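Local structure of citrate synthase (Mycobacterium tuberculosis, 4TVM) at residues Ser83-Ile86 with Glu87-Leu91; Met155-Gly158 with Gln159-Leu162; Asp366-Thr369 with Gly370-Tyr373. The protein catalyses the condensation of oxaloacetate with acetyl-CoA, with consumption of water, to give citrate and CoA in the Krebs cycle. All coordinates share one frame; numbering follows the deposited sequence.

Overall arrangement
All three contacts are local, each made along or into a helix of the helix-rich citrate synthase chain, yet they sit at different depths. Interactions 1 and 3 are partly buried and interaction 2 lies at the surface. Interaction 1 opens helix 85-94 with a threonine cap and a sulfur-aromatic contact, whereas interaction 2 leads into helix 159-182, where aspartate and, weakly, asparagine side chains accept first-turn amides. Interaction 3, in helix 367-375, is largely aromatic and aliphatic and carries a residue of the oxaloacetate pocket. Interactions 1 and 2 both pack against helix 383-403, their centres about 20 Å apart. Interactions 2 and 3, about 36 Å apart between centres, flank the centre of the chain.

Interaction 1 (Ser83-Ile86 with Glu87-Leu91); sequences STFI and EVCYL
Thr84 OG1 accepts the backbone N-H of Glu87 with an N to OG1 distance of 2.9 Å and an N-H...O angle of 157°, which identifies Thr84 as the N-cap of helix 85-94. The first torsion of Thr84 (chi1 63°) sets OG1 between its own backbone N and carbonyl carbon, from where it reaches across the start of the helix to the amide three residues on. The side chains of Thr84 and Glu87 cross at about a right angle.

The backbone carbonyl of Thr84 begins the regular i to i+4 pattern, accepting from Val88 N at an N to O distance of 2.9 Å. Cys89 N to Phe85 O and Tyr90 N to Ile86 O continue it, each at 2.9 Å. The amide of Phe85, which lies ahead of this pattern, is taken up from outside by Asp223 OD1.

The apolar side of the turn carries a sulfur-aromatic contact. Cys89 SG stands over one face of the Phe85 ring, 3.9 Å from the centroid and only 14° off the ring normal; its offset is toward the rim, where CZ is the nearest ring atom at 3.8 Å.

Three helices pack against the buried side of this turn. Phe85 and Cys89 both rest on Pro393 of helix 383-403, and the Phe85 ring meets Phe226 of helix 216-229. Val88 touches Ile227 of that same helix, while Ile86 packs on Phe106 and Thr107 of helix 100-111.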
ATOM      1  N   SER A  83      14.803 -11.228 -25.579  1.00 42.00           N
ATOM      2  CA  SER A  83      13.671 -10.307 -25.657  1.00 40.93           C
ATOM      3  C   SER A  83      14.075  -8.861 -25.416  1.00 41.08           C
ATOM      4  O   SER A  83      15.252  -8.517 -25.469  1.00 43.80           O
ATOM      5  CB  SER A  83      12.578 -10.709 -24.663  1.00 39.20           C
ATOM      6  OG  SER A  83      11.395  -9.997 -24.938  1.00 30.02           O
ATOM      7  N   THR A  84      13.081  -8.006 -25.188  1.00 42.01           N
ATOM      8  CA  THR A  84      13.323  -6.648 -24.676  1.00 41.85           C
ATOM      9  C   THR A  84      12.405  -6.374 -23.512  1.00 44.25           C
ATOM     10  O   THR A  84      11.373  -7.021 -23.327  1.00 43.51           O
ATOM     11  CB  THR A  84      13.006  -5.599 -25.708  1.00 41.53           C
ATOM     12  OG1 THR A  84      11.621  -5.696 -25.996  1.00 42.72           O
ATOM     13  CG2 THR A  84      13.860  -5.820 -27.045  1.00 43.69           C
ATOM     14  N   PHE A  85      12.767  -5.388 -22.721  1.00 46.86           N
ATOM     15  CA  PHE A  85      11.893  -4.971 -21.660  1.00 42.91           C
ATOM     16  C   PHE A  85      10.473  -4.632 -22.131  1.00 42.53           C
ATOM     17  O   PHE A  85       9.496  -4.972 -21.463  1.00 48.41           O
ATOM     18  CB  PHE A  85      12.496  -3.821 -20.888  1.00 41.61           C
ATOM     19  CG  PHE A  85      11.685  -3.440 -19.696  1.00 40.14           C
ATOM     20  CD1 PHE A  85      11.218  -4.417 -18.845  1.00 38.38           C
ATOM     21  CD2 PHE A  85      11.331  -2.112 -19.469  1.00 42.64           C
ATOM     22  CE1 PHE A  85      10.460  -4.085 -17.755  1.00 42.59           C
ATOM     23  CE2 PHE A  85      10.548  -1.766 -18.395  1.00 41.98           C
ATOM     24  CZ  PHE A  85      10.106  -2.752 -17.537  1.00 44.48           C
ATOM     25  N   ILE A  86      10.325  -4.025 -23.289  1.00 42.40           N
ATOM     26  CA  ILE A  86       8.975  -3.734 -23.766  1.00 46.40           C
ATOM     27  C   ILE A  86       8.238  -4.990 -24.189  1.00 42.82           C
ATOM     28  O   ILE A  86       7.042  -5.137 -23.967  1.00 38.27           O
ATOM     29  CB  ILE A  86       8.963  -2.726 -24.920  1.00 51.63           C
ATOM     30  CG1 ILE A  86       9.692  -1.443 -24.492  1.00 54.31           C
ATOM     31  CG2 ILE A  86       7.522  -2.422 -25.286  1.00 53.92           C
ATOM     32  CD1 ILE A  86       9.349  -0.213 -25.297  1.00 58.68           C
ATOM     33  N   GLU A  87       8.944  -5.914 -24.816  1.00 44.00           N
ATOM     34  CA  GLU A  87       8.291  -7.124 -25.274  1.00 38.31           C
ATOM     35  C   GLU A  87       7.814  -7.893 -24.036  1.00 36.71           C
ATOM     36  O   GLU A  87       6.730  -8.480 -23.999  1.00 34.06           O
ATOM     37  CB  GLU A  87       9.257  -7.913 -26.070  1.00 38.16           C
ATOM     38  CG  GLU A  87       8.584  -8.827 -27.061  1.00 42.75           C
ATOM     39  CD  GLU A  87       9.534  -9.852 -27.624  1.00 39.43           C
ATOM     40  OE1 GLU A  87      10.434 -10.278 -26.879  1.00 32.34           O
ATOM     41  OE2 GLU A  87       9.343 -10.233 -28.801  1.00 48.91           O
ATOM     42  N   VAL A  88       8.639  -7.830 -23.010  1.00 33.62           N
ATOM     43  CA  VAL A  88       8.358  -8.453 -21.738  1.00 34.15           C
ATOM     44  C   VAL A  88       7.182  -7.818 -21.023  1.00 35.70           C
ATOM     45  O   VAL A  88       6.341  -8.547 -20.491  1.00 37.06           O
ATOM     46  CB  VAL A  88       9.617  -8.441 -20.878  1.00 36.37           C
ATOM     47  CG1 VAL A  88       9.298  -8.781 -19.437  1.00 37.57           C
ATOM     48  CG2 VAL A  88      10.602  -9.458 -21.462  1.00 39.67           C
ATOM     49  N   CYS A  89       7.101  -6.474 -21.037  1.00 35.56           N
ATOM     50  CA  CYS A  89       5.905  -5.747 -20.563  1.00 30.27           C
ATOM     51  C   CYS A  89       4.709  -6.307 -21.246  1.00 27.28           C
ATOM     52  O   CYS A  89       3.757  -6.710 -20.619  1.00 28.15           O
ATOM     53  CB  CYS A  89       5.969  -4.245 -20.904  1.00 31.29           C
ATOM     54  SG  CYS A  89       7.208  -3.257 -19.999  1.00 34.85           S
ATOM     55  N   TYR A  90       4.731  -6.308 -22.567  1.00 29.34           N
ATOM     56  CA  TYR A  90       3.561  -6.774 -23.316  1.00 30.71           C
ATOM     57  C   TYR A  90       3.200  -8.189 -22.902  1.00 32.71           C
ATOM     58  O   TYR A  90       2.025  -8.450 -22.621  1.00 34.88           O
ATOM     59  CB  TYR A  90       3.825  -6.731 -24.806  1.00 32.64           C
ATOM     60  CG  TYR A  90       2.659  -7.200 -25.645  1.00 36.00           C
ATOM     61  CD1 TYR A  90       2.239  -8.513 -25.597  1.00 36.11           C
ATOM     62  CD2 TYR A  90       1.977  -6.324 -26.491  1.00 38.36           C
ATOM     63  CE1 TYR A  90       1.182  -8.945 -26.360  1.00 37.62           C
ATOM     64  CE2 TYR A  90       0.929  -6.756 -27.265  1.00 35.70           C
ATOM     65  CZ  TYR A  90       0.555  -8.069 -27.198  1.00 37.30           C
ATOM     66  OH  TYR A  90      -0.482  -8.526 -27.945  1.00 41.67           O
ATOM     67  N   LEU A  91       4.200  -9.087 -22.847  1.00 30.29           N
ATOM     68  CA  LEU A  91       3.942 -10.492 -22.625  1.00 32.30           C
ATOM     69  C   LEU A  91       3.259 -10.626 -21.306  1.00 34.71           C
ATOM     70  O   LEU A  91       2.208 -11.223 -21.215  1.00 40.28           O
ATOM     71  CB  LEU A  91       5.262 -11.285 -22.623  1.00 35.35           C
ATOM     72  CG  LEU A  91       5.344 -12.646 -21.917  1.00 37.01           C
ATOM     73  CD1 LEU A  91       4.717 -13.735 -22.782  1.00 39.01           C
ATOM     74  CD2 LEU A  91       6.796 -12.980 -21.616  1.00 37.74           C
TER

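Interaction 2 (Met155-Gly158 with Gln159-Leu162); sequences MDNG and QVEL
Asp156 OD2 takes the backbone N-H of Gln159 at an N to OD2 distance of 3.1 Å. A chi1 of 177° holds the Asp156 carboxylate anti to the backbone N, which brings OD2 to this amide. The amide meets the anti side of the carboxylate, 23° out of its plane, and the N-H...O angle of 137° shows a bent bond. Three more amides at the start of helix 159-182 find acceptors in the preceding segment. Val160 N donates weakly to Asp156 O at 3.3 Å, and Glu161 N, also weakly, to the amide oxygen OD1 of Asn157 at 3.2 Å. Leu162 N donates to Gly158 O at 3.1 Å. Gly158 is the N-cap residue, with a positive phi that turns the chain into the helix. A carboxylate beside these amides would probably be stabilised by the helix dipole.

The outer oxygens of Gln159 and Glu161 find partners outside this turn. Gln159 OE1 accepts from Asp153 N, while Glu161 OE2 pairs with Arg400 NH1 in a salt bridge and is also hydrogen-bonded to Tyr94 OH.

These bonds tie the surface loop following helix 133-147 to the first turn of helix 159-182, which packs beside helix 383-403 through Val160 on Trp399 and Arg400.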
ATOM      1  N   MET A 155     -13.204  -0.267 -13.470  1.00 63.20           N
ATOM      2  CA  MET A 155     -14.079  -1.171 -14.203  1.00 61.45           C
ATOM      3  C   MET A 155     -14.033  -0.984 -15.692  1.00 54.67           C
ATOM      4  O   MET A 155     -14.156  -1.953 -16.385  1.00 51.51           O
ATOM      5  CB  MET A 155     -15.535  -1.012 -13.753  1.00 58.88           C
ATOM      6  CG  MET A 155     -15.699  -1.248 -12.277  1.00 55.62           C
ATOM      7  SD  MET A 155     -14.894  -2.801 -11.883  1.00 62.17           S
ATOM      8  CE  MET A 155     -14.049  -2.359 -10.387  1.00 57.52           C
ATOM      9  N   ASP A 156     -13.901   0.241 -16.183  1.00 59.08           N
ATOM     10  CA  ASP A 156     -13.968   0.459 -17.614  1.00 58.72           C
ATOM     11  C   ASP A 156     -12.652   0.067 -18.165  1.00 63.16           C
ATOM     12  O   ASP A 156     -11.654   0.632 -17.760  1.00 69.57           O
ATOM     13  CB  ASP A 156     -14.134   1.909 -17.959  1.00 55.61           C
ATOM     14  CG  ASP A 156     -14.126   2.130 -19.449  1.00 57.12           C
ATOM     15  OD1 ASP A 156     -15.152   1.831 -20.086  1.00 55.32           O
ATOM     16  OD2 ASP A 156     -13.105   2.582 -20.002  1.00 52.68           O
ATOM     17  N   ASN A 157     -12.620  -0.873 -19.094  1.00 64.65           N
ATOM     18  CA  ASN A 157     -11.382  -1.065 -19.778  1.00 70.93           C
ATOM     19  C   ASN A 157     -11.328  -0.330 -21.070  1.00 67.28           C
ATOM     20  O   ASN A 157     -12.319  -0.159 -21.768  1.00 77.36           O
ATOM     21  CB  ASN A 157     -11.000  -2.494 -20.038  1.00 70.67           C
ATOM     22  CG  ASN A 157      -9.561  -2.582 -20.474  1.00 75.94           C
ATOM     23  OD1 ASN A 157      -8.932  -1.542 -20.788  1.00 65.63           O
ATOM     24  ND2 ASN A 157      -9.010  -3.788 -20.473  1.00 78.63           N
ATOM     25  N   GLY A 158     -10.111   0.053 -21.393  1.00 60.91           N
ATOM     26  CA  GLY A 158      -9.881   1.032 -22.414  1.00 59.59           C
ATOM     27  C   GLY A 158      -9.404   2.225 -21.627  1.00 56.42           C
ATOM     28  O   GLY A 158      -8.481   2.924 -22.039  1.00 55.12           O
ATOM     29  N   GLN A 159     -10.046   2.456 -20.491  1.00 52.09           N
ATOM     30  CA  GLN A 159      -9.525   3.371 -19.498  1.00 50.78           C
ATOM     31  C   GLN A 159      -8.350   2.747 -18.779  1.00 45.71           C
ATOM     32  O   GLN A 159      -7.313   3.375 -18.609  1.00 40.52           O
ATOM     33  CB  GLN A 159     -10.620   3.806 -18.525  1.00 52.56           C
ATOM     34  CG  GLN A 159     -11.106   5.201 -18.880  1.00 55.41           C
ATOM     35  CD  GLN A 159     -12.238   5.693 -18.008  1.00 59.66           C
ATOM     36  OE1 GLN A 159     -12.118   5.796 -16.784  1.00 57.68           O
ATOM     37  NE2 GLN A 159     -13.371   5.982 -18.633  1.00 63.51           N
ATOM     38  N   VAL A 160      -8.495   1.495 -18.387  1.00 42.31           N
ATOM     39  CA  VAL A 160      -7.387   0.754 -17.806  1.00 38.59           C
ATOM     40  C   VAL A 160      -6.236   0.674 -18.805  1.00 41.82           C
ATOM     41  O   VAL A 160      -5.057   0.722 -18.453  1.00 37.65           O
ATOM     42  CB  VAL A 160      -7.831  -0.658 -17.503  1.00 37.33           C
ATOM     43  CG1 VAL A 160      -6.651  -1.527 -17.138  1.00 36.95           C
ATOM     44  CG2 VAL A 160      -8.837  -0.635 -16.358  1.00 41.20           C
ATOM     45  N   GLU A 161      -6.610   0.548 -20.061  1.00 39.93           N
ATOM     46  CA  GLU A 161      -5.660   0.442 -21.110  1.00 45.38           C
ATOM     47  C   GLU A 161      -4.856   1.725 -21.255  1.00 44.95           C
ATOM     48  O   GLU A 161      -3.656   1.694 -21.430  1.00 47.29           O
ATOM     49  CB  GLU A 161      -6.415   0.186 -22.406  1.00 50.35           C
ATOM     50  CG  GLU A 161      -5.552  -0.431 -23.452  1.00 58.50           C
ATOM     51  CD  GLU A 161      -5.103  -1.819 -23.045  1.00 64.54           C
ATOM     52  OE1 GLU A 161      -5.863  -2.786 -23.265  1.00 63.54           O
ATOM     53  OE2 GLU A 161      -3.995  -1.931 -22.482  1.00 72.03           O
ATOM     54  N   LEU A 162      -5.545   2.855 -21.212  1.00 42.48           N
ATOM     55  CA  LEU A 162      -4.930   4.140 -21.398  1.00 38.16           C
ATOM     56  C   LEU A 162      -4.030   4.479 -20.213  1.00 42.01           C
ATOM     57  O   LEU A 162      -2.929   5.010 -20.412  1.00 43.54           O
ATOM     58  CB  LEU A 162      -6.027   5.178 -21.542  1.00 37.55           C
ATOM     59  CG  LEU A 162      -5.639   6.625 -21.803  1.00 36.30           C
ATOM     60  CD1 LEU A 162      -4.767   6.758 -23.037  1.00 36.15           C
ATOM     61  CD2 LEU A 162      -6.895   7.464 -21.937  1.00 35.08           C
TER

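Interaction 3 (Asp366-Thr369 with Gly370-Tyr373); sequences DFYT and GLIY
Thr369 and Tyr373 meet through their first torsions: chi1 of -43° places Thr369 OG1 beside the backbone N and leaves the methyl CG2 anti to it, and chi1 of -77° swings the Tyr373 ring back toward that methyl. The result is an i to i+4 CH-pi contact along helix 367-375, part of the helical citrate synthase fold. CG2 lies over one ring face, 4.0 Å from the centroid and 26° off the normal, displaced toward the rim. The two side chains run alongside one another and point the same way, which matches this approach over a face.

A second i to i+4 pair links Phe367 with Leu371. The methyl CD1 of Leu371 approaches the Phe367 ring obliquely, with CE1 as its nearest atom, and lies 4.4 Å from CD1 of the Tyr368 ring. Phe367 and Tyr368 also touch each other, Phe367 CD1 standing 3.7 Å above the Tyr368 ring plane. One leucine methyl thus borders two aromatic rings.

Helical backbone bonds hold these spacings: Ile372 N to Tyr368 O at 3.2 Å and Tyr373 N to Thr369 O at 3.1 Å, with a weak one from Gly370 N to Asp366 O at 3.5 Å. Asp366 lines the oxaloacetate pocket, its side chain about 4 Å from the bound ion, consistent with an active-site role. Thr369, one helical turn on, packs against His229, another residue of that pocket. On the Tyr373 ring, the atom nearest to the Thr369 methyl CG2 is CE2, at 3.7 Å.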
ATOM      1  N   ASP A 366      21.579 -10.186  -4.794  1.00 71.63           N
ATOM      2  CA  ASP A 366      21.172  -8.797  -4.966  1.00 66.43           C
ATOM      3  C   ASP A 366      22.444  -7.954  -5.032  1.00 66.24           C
ATOM      4  O   ASP A 366      22.432  -6.803  -5.454  1.00 67.45           O
ATOM      5  CB  ASP A 366      20.334  -8.348  -3.777  1.00 65.41           C
ATOM      6  CG  ASP A 366      19.023  -9.096  -3.681  1.00 65.74           C
ATOM      7  OD1 ASP A 366      18.382  -9.285  -4.741  1.00 64.94           O
ATOM      8  OD2 ASP A 366      18.639  -9.490  -2.558  1.00 55.21           O
ATOM      9  N   PHE A 367      23.532  -8.543  -4.560  1.00 62.05           N
ATOM     10  CA  PHE A 367      24.849  -7.946  -4.555  1.00 59.63           C
ATOM     11  C   PHE A 367      25.313  -7.505  -5.931  1.00 61.67           C
ATOM     12  O   PHE A 367      25.866  -6.409  -6.072  1.00 59.92           O
ATOM     13  CB  PHE A 367      25.814  -8.993  -3.973  1.00 63.56           C
ATOM     14  CG  PHE A 367      27.259  -8.623  -4.037  1.00 65.26           C
ATOM     15  CD1 PHE A 367      28.014  -8.908  -5.158  1.00 68.23           C
ATOM     16  CD2 PHE A 367      27.886  -8.060  -2.943  1.00 69.43           C
ATOM     17  CE1 PHE A 367      29.363  -8.599  -5.198  1.00 69.45           C
ATOM     18  CE2 PHE A 367      29.232  -7.745  -2.978  1.00 67.87           C
ATOM     19  CZ  PHE A 367      29.971  -8.015  -4.108  1.00 66.22           C
ATOM     20  N   TYR A 368      25.105  -8.346  -6.947  1.00 61.60           N
ATOM     21  CA  TYR A 368      25.667  -8.068  -8.273  1.00 58.40           C
ATOM     22  C   TYR A 368      24.922  -6.939  -8.944  1.00 52.81           C
ATOM     23  O   TYR A 368      25.532  -6.113  -9.612  1.00 60.31           O
ATOM     24  CB  TYR A 368      25.683  -9.304  -9.184  1.00 58.53           C
ATOM     25  CG  TYR A 368      26.607 -10.389  -8.697  1.00 63.12           C
ATOM     26  CD1 TYR A 368      27.979 -10.179  -8.618  1.00 63.37           C
ATOM     27  CD2 TYR A 368      26.110 -11.630  -8.305  1.00 66.00           C
ATOM     28  CE1 TYR A 368      28.829 -11.166  -8.153  1.00 61.04           C
ATOM     29  CE2 TYR A 368      26.952 -12.621  -7.830  1.00 64.35           C
ATOM     30  CZ  TYR A 368      28.307 -12.382  -7.750  1.00 64.25           C
ATOM     31  OH  TYR A 368      29.138 -13.389  -7.296  1.00 72.78           O
ATOM     32  N   THR A 369      23.609  -6.879  -8.757  1.00 50.45           N
ATOM     33  CA  THR A 369      22.812  -5.834  -9.402  1.00 47.51           C
ATOM     34  C   THR A 369      23.187  -4.452  -8.909  1.00 43.96           C
ATOM     35  O   THR A 369      23.097  -3.481  -9.642  1.00 47.09           O
ATOM     36  CB  THR A 369      21.315  -6.054  -9.173  1.00 50.26           C
ATOM     37  OG1 THR A 369      21.003  -7.442  -9.349  1.00 50.96           O
ATOM     38  CG2 THR A 369      20.503  -5.225 -10.164  1.00 53.47           C
ATOM     39  N   GLY A 370      23.601  -4.360  -7.657  1.00 44.63           N
ATOM     40  CA  GLY A 370      24.005  -3.091  -7.074  1.00 46.04           C
ATOM     41  C   GLY A 370      25.230  -2.540  -7.771  1.00 44.58           C
ATOM     42  O   GLY A 370      25.281  -1.358  -8.158  1.00 46.94           O
ATOM     43  N   LEU A 371      26.203  -3.414  -7.954  1.00 44.39           N
ATOM     44  CA  LEU A 371      27.485  -3.043  -8.552  1.00 45.81           C
ATOM     45  C   LEU A 371      27.270  -2.546  -9.943  1.00 45.41           C
ATOM     46  O   LEU A 371      27.814  -1.519 -10.321  1.00 46.53           O
ATOM     47  CB  LEU A 371      28.415  -4.242  -8.600  1.00 46.53           C
ATOM     48  CG  LEU A 371      28.488  -4.987  -7.265  1.00 48.90           C
ATOM     49  CD1 LEU A 371      29.433  -6.176  -7.384  1.00 50.30           C
ATOM     50  CD2 LEU A 371      28.888  -4.040  -6.136  1.00 46.54           C
ATOM     51  N   ILE A 372      26.446  -3.269 -10.696  1.00 46.26           N
ATOM     52  CA  ILE A 372      26.119  -2.881 -12.073  1.00 44.93           C
ATOM     53  C   ILE A 372      25.492  -1.500 -12.105  1.00 43.53           C
ATOM     54  O   ILE A 372      25.990  -0.589 -12.766  1.00 43.81           O
ATOM     55  CB  ILE A 372      25.145  -3.879 -12.716  1.00 48.20           C
ATOM     56  CG1 ILE A 372      25.806  -5.257 -12.810  1.00 50.08           C
ATOM     57  CG2 ILE A 372      24.741  -3.420 -14.109  1.00 49.85           C
ATOM     58  CD1 ILE A 372      24.972  -6.287 -13.527  1.00 52.27           C
ATOM     59  N   TYR A 373      24.391  -1.331 -11.395  1.00 41.73           N
ATOM     60  CA  TYR A 373      23.731  -0.024 -11.384  1.00 42.25           C
ATOM     61  C   TYR A 373      24.759   1.048 -11.083  1.00 43.97           C
ATOM     62  O   TYR A 373      24.811   2.052 -11.773  1.00 47.96           O
ATOM     63  CB  TYR A 373      22.650   0.044 -10.310  1.00 39.54           C
ATOM     64  CG  TYR A 373      21.356  -0.657 -10.615  1.00 38.32           C
ATOM     65  CD1 TYR A 373      20.867  -0.766 -11.921  1.00 37.33           C
ATOM     66  CD2 TYR A 373      20.558  -1.131  -9.569  1.00 39.90           C
ATOM     67  CE1 TYR A 373      19.643  -1.366 -12.175  1.00 39.21           C
ATOM     68  CE2 TYR A 373      19.336  -1.744  -9.812  1.00 37.95           C
ATOM     69  CZ  TYR A 373      18.883  -1.862 -11.112  1.00 42.04           C
ATOM     70  OH  TYR A 373      17.667  -2.466 -11.355  1.00 47.60           O
TER